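Local structure of tRNA (adenine(58)-N(1))-methyltransferase TrmI (Thermus thermophilus, 2PWY) at residues H214-E228 / Q242-W255. The protein catalyses the S-adenosyl-L-methionine-dependent methylation of N1 of adenosine 58 in tRNA and is required for growth at extreme temperatures. Residues are numbered along the deposited sequence; the frame is centred on the assembly and turned at random.
Sequences HPFRLERVLEVGWRE and QVGHTAFLVALRRW. With SO4 (sulfate ion), chain C.
Glu-219 and Arg-220 both face Ala-251 in a classic beta bulge, Glu-219 N and Arg-220 N donating to Ala-251 O at 2.9 and 3.2 Å respectively. The bulge interrupts the antiparallel pairing of strands 216-228 and 248-254, on the antiparallel side of this class I methyltransferase's mixed sheet, next to strand 192-198. Glu-219 is turned toward the partner strand. Its chain, bent at chi2 (-66°), lays CG against Arg-253 CB and brings Glu-219 OE2 to the edge of the guanidinium, in its plane, for a salt bridge with a weak bond from Arg-253 NE (3.3 Å); the carboxylate stands perpendicular to the guanidinium. Arg-253 NH2 also pairs with Glu-68 of the second subunit.

On the face toward helices 181-187 and 201-211, Leu-252 CD1 sits over the Phe-216 ring in a CH-pi contact, while Leu-252 CD2 meets Leu-218 CD1 at 3.8 Å. At the end of the pair Pro-215 CA lies over the six-membered ring of Trp-255, 3.8 Å from the centroid, and Trp-255 NE1 lies over one face of the Arg-217 guanidinium, offset toward its rim, the planes 12° apart. Arg-254, bent at chi2 (60°), sets the centre of its guanidinium over Pro-215 CG; its NE donates to Ala-185 O.

On the N-terminal side of Phe-248, loop 244-247 draws away from strand 216-228 and waters bridge the two, one joining Glu-223 OE2 to His-245 ND1. Glu-223 OE1 bonds to Trp-229 of the second subunit, OE2 to Arg-227 of the third. Beyond, the Gln-242 side-chain amide serves Glu-228 as a backbone amide would: OE1 accepts from Glu-228 N through an in-plane lone pair, and Gln-242 NE2 donates to Glu-228 O at 2.8 Å.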
loop_
_atom_site.group_PDB
_atom_site.type_symbol
_atom_site.label_atom_id
_atom_site.label_comp_id
_atom_site.label_asym_id
_atom_site.label_seq_id
_atom_site.Cartn_x
_atom_site.Cartn_y
_atom_site.Cartn_z
ATOM N N HIS A 214 -29.512 -8.929 -11.519
ATOM C CA HIS A 214 -29.241 -8.899 -12.957
ATOM C C HIS A 214 -28.351 -10.069 -13.371
ATOM O O HIS A 214 -27.720 -10.686 -12.509
ATOM C CB HIS A 214 -28.586 -7.561 -13.322
ATOM C CG HIS A 214 -29.437 -6.377 -12.990
ATOM N ND1 HIS A 214 -30.432 -5.919 -13.825
ATOM C CD2 HIS A 214 -29.466 -5.579 -11.896
ATOM C CE1 HIS A 214 -31.033 -4.885 -13.267
ATOM N NE2 HIS A 214 -30.459 -4.651 -12.099
ATOM N N PRO A 215 -28.303 -10.399 -14.685
ATOM C CA PRO A 215 -27.428 -11.488 -15.120
ATOM C C PRO A 215 -25.932 -11.124 -15.163
ATOM O O PRO A 215 -25.309 -11.153 -16.227
ATOM C CB PRO A 215 -27.980 -11.847 -16.515
ATOM C CG PRO A 215 -28.550 -10.571 -17.013
ATOM C CD PRO A 215 -29.106 -9.866 -15.805
ATOM N N PHE A 216 -25.377 -10.830 -13.985
ATOM C CA PHE A 216 -23.967 -10.490 -13.807
ATOM C C PHE A 216 -23.403 -11.302 -12.656
ATOM O O PHE A 216 -24.103 -11.545 -11.668
ATOM C CB PHE A 216 -23.816 -9.010 -13.437
ATOM C CG PHE A 216 -23.923 -8.061 -14.592
ATOM C CD1 PHE A 216 -22.951 -8.051 -15.597
ATOM C CD2 PHE A 216 -24.963 -7.134 -14.651
ATOM C CE1 PHE A 216 -23.045 -7.149 -16.667
ATOM C CE2 PHE A 216 -25.059 -6.236 -15.715
ATOM C CZ PHE A 216 -24.097 -6.245 -16.721
ATOM N N ARG A 217 -22.143 -11.708 -12.786
ATOM C CA ARG A 217 -21.394 -12.371 -11.718
ATOM C C ARG A 217 -20.268 -11.450 -11.266
ATOM O O ARG A 217 -19.508 -10.952 -12.098
ATOM C CB ARG A 217 -20.828 -13.699 -12.224
ATOM C CG ARG A 217 -20.138 -14.572 -11.170
ATOM C CD ARG A 217 -20.395 -16.072 -11.410
ATOM N NE ARG A 217 -20.709 -16.346 -12.808
ATOM C CZ ARG A 217 -21.853 -16.867 -13.260
ATOM N NH1 ARG A 217 -22.831 -17.228 -12.428
ATOM N NH2 ARG A 217 -22.006 -17.045 -14.561
ATOM N N LEU A 218 -20.168 -11.208 -9.960
ATOM C CA LEU A 218 -19.076 -10.386 -9.435
ATOM C C LEU A 218 -17.732 -11.083 -9.663
ATOM O O LEU A 218 -17.550 -12.250 -9.302
ATOM C CB LEU A 218 -19.268 -10.109 -7.934
ATOM C CG LEU A 218 -18.186 -9.234 -7.285
ATOM C CD1 LEU A 218 -18.121 -7.843 -7.904
ATOM C CD2 LEU A 218 -18.406 -9.127 -5.759
ATOM N N GLU A 219 -16.785 -10.353 -10.238
ATOM C CA GLU A 219 -15.487 -10.935 -10.561
ATOM C C GLU A 219 -14.339 -10.286 -9.793
ATOM O O GLU A 219 -13.433 -10.981 -9.322
ATOM C CB GLU A 219 -15.222 -10.851 -12.068
ATOM C CG GLU A 219 -16.202 -11.668 -12.928
ATOM C CD GLU A 219 -16.087 -13.185 -12.729
ATOM O OE1 GLU A 219 -15.173 -13.650 -12.007
ATOM O OE2 GLU A 219 -16.935 -13.922 -13.290
ATOM N N ARG A 220 -14.362 -8.962 -9.687
ATOM C CA ARG A 220 -13.273 -8.214 -9.036
ATOM C C ARG A 220 -13.787 -6.990 -8.316
ATOM O O ARG A 220 -14.699 -6.298 -8.778
ATOM C CB ARG A 220 -12.226 -7.700 -10.044
ATOM C CG ARG A 220 -11.807 -8.659 -11.126
ATOM C CD ARG A 220 -10.662 -9.567 -10.663
ATOM N NE ARG A 220 -9.341 -8.921 -10.677
ATOM C CZ ARG A 220 -8.555 -8.809 -11.752
ATOM N NH1 ARG A 220 -8.947 -9.260 -12.942
ATOM N NH2 ARG A 220 -7.371 -8.231 -11.641
ATOM N N VAL A 221 -13.177 -6.731 -7.167
ATOM C CA VAL A 221 -13.240 -5.434 -6.529
ATOM C C VAL A 221 -11.792 -5.092 -6.199
ATOM O O VAL A 221 -11.126 -5.824 -5.469
ATOM C CB VAL A 221 -14.095 -5.437 -5.257
ATOM C CG1 VAL A 221 -13.937 -4.080 -4.507
ATOM C CG2 VAL A 221 -15.567 -5.714 -5.588
ATOM N N LEU A 222 -11.281 -4.009 -6.772
ATOM C CA LEU A 222 -9.884 -3.682 -6.509
ATOM C C LEU A 222 -9.589 -2.202 -6.393
ATOM O O LEU A 222 -10.394 -1.358 -6.811
ATOM C CB LEU A 222 -8.963 -4.359 -7.523
ATOM C CG LEU A 222 -9.085 -3.970 -8.995
ATOM C CD1 LEU A 222 -8.191 -2.802 -9.236
ATOM C CD2 LEU A 222 -8.654 -5.130 -9.884
ATOM N N GLU A 223 -8.441 -1.917 -5.784
ATOM C CA GLU A 223 -7.886 -0.579 -5.701
ATOM C C GLU A 223 -6.562 -0.568 -6.442
ATOM O O GLU A 223 -5.659 -1.373 -6.148
ATOM C CB GLU A 223 -7.583 -0.198 -4.248
ATOM C CG GLU A 223 -8.717 -0.296 -3.282
ATOM C CD GLU A 223 -8.232 -0.096 -1.868
ATOM O OE1 GLU A 223 -8.492 -0.970 -1.013
ATOM O OE2 GLU A 223 -7.553 0.930 -1.626
ATOM N N VAL A 224 -6.448 0.350 -7.394
ATOM C CA VAL A 224 -5.213 0.560 -8.129
ATOM C C VAL A 224 -4.377 1.587 -7.371
ATOM O O VAL A 224 -4.878 2.645 -6.977
ATOM C CB VAL A 224 -5.497 1.048 -9.585
ATOM C CG1 VAL A 224 -4.211 1.333 -10.335
ATOM C CG2 VAL A 224 -6.327 0.008 -10.350
ATOM N N GLY A 225 -3.114 1.250 -7.143
ATOM C CA GLY A 225 -2.160 2.191 -6.582
ATOM C C GLY A 225 -0.962 2.307 -7.496
ATOM O O GLY A 225 -0.399 1.289 -7.938
ATOM N N TRP A 226 -0.573 3.548 -7.789
ATOM C CA TRP A 226 0.711 3.816 -8.441
ATOM C C TRP A 226 1.527 4.602 -7.429
ATOM O O TRP A 226 1.350 5.824 -7.257
ATOM C CB TRP A 226 0.544 4.601 -9.743
ATOM C CG TRP A 226 0.025 3.811 -10.936
ATOM C CD1 TRP A 226 -0.496 2.547 -10.941
ATOM C CD2 TRP A 226 -0.040 4.278 -12.294
ATOM N NE1 TRP A 226 -0.874 2.194 -12.226
ATOM C CE2 TRP A 226 -0.601 3.239 -13.070
ATOM C CE3 TRP A 226 0.323 5.479 -12.925
ATOM C CZ2 TRP A 226 -0.809 3.364 -14.457
ATOM C CZ3 TRP A 226 0.128 5.601 -14.305
ATOM C CH2 TRP A 226 -0.437 4.552 -15.049
ATOM N N ARG A 227 2.390 3.878 -6.728
ATOM C CA ARG A 227 3.191 4.438 -5.648
ATOM C C ARG A 227 4.431 5.065 -6.250
ATOM O O ARG A 227 5.341 4.359 -6.690
ATOM C CB ARG A 227 3.554 3.331 -4.660
ATOM C CG ARG A 227 4.346 3.771 -3.447
ATOM C CD ARG A 227 4.489 2.564 -2.497
ATOM N NE ARG A 227 5.311 2.807 -1.300
ATOM C CZ ARG A 227 4.992 3.638 -0.307
ATOM N NH1 ARG A 227 3.878 4.372 -0.351
ATOM N NH2 ARG A 227 5.809 3.756 0.728
ATOM N N GLU A 228 4.440 6.392 -6.283
ATOM C CA GLU A 228 5.541 7.157 -6.877
ATOM C C GLU A 228 6.733 7.283 -5.938
ATOM O O GLU A 228 6.566 7.458 -4.726
ATOM C CB GLU A 228 5.056 8.554 -7.267
ATOM C CG GLU A 228 3.807 8.550 -8.157
ATOM C CD GLU A 228 4.105 8.302 -9.623
ATOM O OE1 GLU A 228 5.284 8.368 -10.031
ATOM O OE2 GLU A 228 3.135 8.048 -10.375
ATOM N N GLN A 242 1.421 11.073 -1.269
ATOM C CA GLN A 242 0.860 10.314 -2.397
ATOM C C GLN A 242 -0.630 10.594 -2.541
ATOM O O GLN A 242 -1.301 10.938 -1.560
ATOM C CB GLN A 242 0.994 8.801 -2.178
ATOM C CG GLN A 242 2.389 8.281 -1.873
ATOM C CD GLN A 242 3.200 7.924 -3.108
ATOM O OE1 GLN A 242 2.667 7.734 -4.215
ATOM N NE2 GLN A 242 4.506 7.815 -2.914
ATOM N N VAL A 243 -1.143 10.408 -3.757
ATOM C CA VAL A 243 -2.582 10.222 -3.957
ATOM C C VAL A 243 -2.888 8.886 -3.290
ATOM O O VAL A 243 -2.415 7.844 -3.746
ATOM C CB VAL A 243 -2.964 10.157 -5.464
ATOM C CG1 VAL A 243 -4.472 9.947 -5.637
ATOM C CG2 VAL A 243 -2.524 11.424 -6.198
ATOM N N GLY A 244 -3.634 8.917 -2.190
ATOM C CA GLY A 244 -3.912 7.703 -1.410
ATOM C C GLY A 244 -5.041 6.858 -1.972
ATOM O O GLY A 244 -5.048 5.622 -1.853
ATOM N N HIS A 245 -6.002 7.527 -2.593
ATOM C CA HIS A 245 -7.189 6.846 -3.091
ATOM C C HIS A 245 -7.839 7.724 -4.134
ATOM O O HIS A 245 -7.802 8.951 -4.025
ATOM C CB HIS A 245 -8.171 6.599 -1.942
ATOM C CG HIS A 245 -9.448 5.950 -2.370
ATOM N ND1 HIS A 245 -9.521 4.628 -2.751
ATOM C CD2 HIS A 245 -10.704 6.443 -2.474
ATOM C CE1 HIS A 245 -10.769 4.334 -3.074
ATOM N NE2 HIS A 245 -11.506 5.418 -2.914
ATOM N N THR A 246 -8.401 7.088 -5.153
ATOM C CA THR A 246 -9.268 7.783 -6.097
ATOM C C THR A 246 -10.629 7.091 -6.087
ATOM O O THR A 246 -11.643 7.690 -5.685
ATOM C CB THR A 246 -8.651 7.816 -7.515
ATOM O OG1 THR A 246 -8.286 6.483 -7.918
ATOM C CG2 THR A 246 -7.401 8.698 -7.514
ATOM N N ALA A 247 -10.643 5.824 -6.516
ATOM C CA ALA A 247 -11.851 5.018 -6.527
ATOM C C ALA A 247 -11.544 3.526 -6.532
ATOM O O ALA A 247 -10.425 3.112 -6.842
ATOM C CB ALA A 247 -12.726 5.372 -7.746
ATOM N N PHE A 248 -12.556 2.740 -6.179
ATOM C CA PHE A 248 -12.542 1.309 -6.368
ATOM C C PHE A 248 -12.999 0.973 -7.772
ATOM O O PHE A 248 -13.819 1.692 -8.339
ATOM C CB PHE A 248 -13.499 0.661 -5.368
ATOM C CG PHE A 248 -13.138 0.945 -3.949
ATOM C CD1 PHE A 248 -12.214 0.143 -3.301
ATOM C CD2 PHE A 248 -13.688 2.034 -3.276
ATOM C CE1 PHE A 248 -11.836 0.411 -1.981
ATOM C CE2 PHE A 248 -13.334 2.299 -1.943
ATOM C CZ PHE A 248 -12.403 1.498 -1.309
ATOM N N LEU A 249 -12.473 -0.125 -8.311
ATOM C CA LEU A 249 -12.955 -0.672 -9.580
ATOM C C LEU A 249 -13.709 -1.961 -9.299
ATOM O O LEU A 249 -13.217 -2.842 -8.578
ATOM C CB LEU A 249 -11.789 -0.947 -10.543
ATOM C CG LEU A 249 -10.849 0.215 -10.883
ATOM C CD1 LEU A 249 -9.848 -0.214 -11.938
ATOM C CD2 LEU A 249 -11.639 1.403 -11.362
ATOM N N VAL A 250 -14.905 -2.069 -9.865
ATOM C CA VAL A 250 -15.766 -3.235 -9.683
ATOM C C VAL A 250 -16.011 -3.871 -11.058
ATOM O O VAL A 250 -16.558 -3.212 -11.955
ATOM C CB VAL A 250 -17.125 -2.844 -9.047
ATOM C CG1 VAL A 250 -17.997 -4.081 -8.890
ATOM C CG2 VAL A 250 -16.927 -2.140 -7.685
ATOM N N ALA A 251 -15.593 -5.130 -11.217
ATOM C CA ALA A 251 -15.742 -5.848 -12.484
ATOM C C ALA A 251 -16.816 -6.920 -12.336
ATOM O O ALA A 251 -16.777 -7.735 -11.408
ATOM C CB ALA A 251 -14.416 -6.498 -12.922
ATOM N N LEU A 252 -17.768 -6.911 -13.259
ATOM C CA LEU A 252 -18.821 -7.924 -13.322
ATOM C C LEU A 252 -18.702 -8.654 -14.642
ATOM O O LEU A 252 -18.400 -8.023 -15.659
ATOM C CB LEU A 252 -20.207 -7.251 -13.258
ATOM C CG LEU A 252 -20.465 -6.251 -12.120
ATOM C CD1 LEU A 252 -21.829 -5.579 -12.329
ATOM C CD2 LEU A 252 -20.418 -6.950 -10.798
ATOM N N ARG A 253 -18.953 -9.966 -14.642
ATOM C CA ARG A 253 -18.991 -10.715 -15.900
ATOM C C ARG A 253 -20.429 -11.036 -16.258
ATOM O O ARG A 253 -21.181 -11.532 -15.409
ATOM C CB ARG A 253 -18.176 -12.006 -15.802
ATOM C CG ARG A 253 -17.933 -12.692 -17.141
ATOM C CD ARG A 253 -17.409 -14.108 -16.953
ATOM N NE ARG A 253 -16.024 -14.211 -16.483
ATOM C CZ ARG A 253 -14.954 -14.333 -17.266
ATOM N NH1 ARG A 253 -15.064 -14.301 -18.585
ATOM N NH2 ARG A 253 -13.752 -14.450 -16.715
ATOM N N ARG A 254 -20.797 -10.754 -17.509
ATOM C CA ARG A 254 -22.133 -11.033 -18.053
ATOM C C ARG A 254 -22.371 -12.537 -18.106
ATOM O O ARG A 254 -21.529 -13.287 -18.602
ATOM C CB ARG A 254 -22.253 -10.433 -19.464
ATOM C CG ARG A 254 -23.608 -10.633 -20.193
ATOM C CD ARG A 254 -24.749 -10.006 -19.408
ATOM N NE ARG A 254 -26.051 -9.958 -20.099
ATOM C CZ ARG A 254 -26.889 -10.987 -20.268
ATOM N NH1 ARG A 254 -26.569 -12.214 -19.885
ATOM N NH2 ARG A 254 -28.067 -10.790 -20.853
ATOM N N TRP A 255 -23.516 -12.967 -17.589
ATOM C CA TRP A 255 -23.919 -14.373 -17.639
ATOM C C TRP A 255 -23.959 -14.912 -19.056
ATOM O O TRP A 255 -24.219 -14.161 -20.003
ATOM C CB TRP A 255 -25.314 -14.516 -17.038
ATOM C CG TRP A 255 -25.363 -14.548 -15.544
ATOM C CD1 TRP A 255 -24.334 -14.309 -14.661
ATOM C CD2 TRP A 255 -26.523 -14.803 -14.745
ATOM N NE1 TRP A 255 -24.790 -14.418 -13.367
ATOM C CE2 TRP A 255 -26.129 -14.715 -13.394
ATOM C CE3 TRP A 255 -27.863 -15.092 -15.044
ATOM C CZ2 TRP A 255 -27.028 -14.923 -12.339
ATOM C CZ3 TRP A 255 -28.754 -15.290 -13.991
ATOM C CH2 TRP A 255 -28.330 -15.204 -12.662
HETATM S S SO4 C . -22.568 -13.495 -7.812
HETATM O O1 SO4 C . -23.241 -13.342 -6.531
HETATM O O2 SO4 C . -21.627 -12.403 -7.977
HETATM O O3 SO4 C . -21.845 -14.749 -7.860
HETATM O O4 SO4 C . -23.526 -13.479 -8.903
HETATM O O HOH W 1 -7.341 3.113 -3.245
HETATM O O HOH W 2 -8.595 1.873 -8.331
HETATM O O HOH W 3 -4.846 3.446 -4.229
HETATM O O HOH W 4 -1.794 5.785 -6.460
#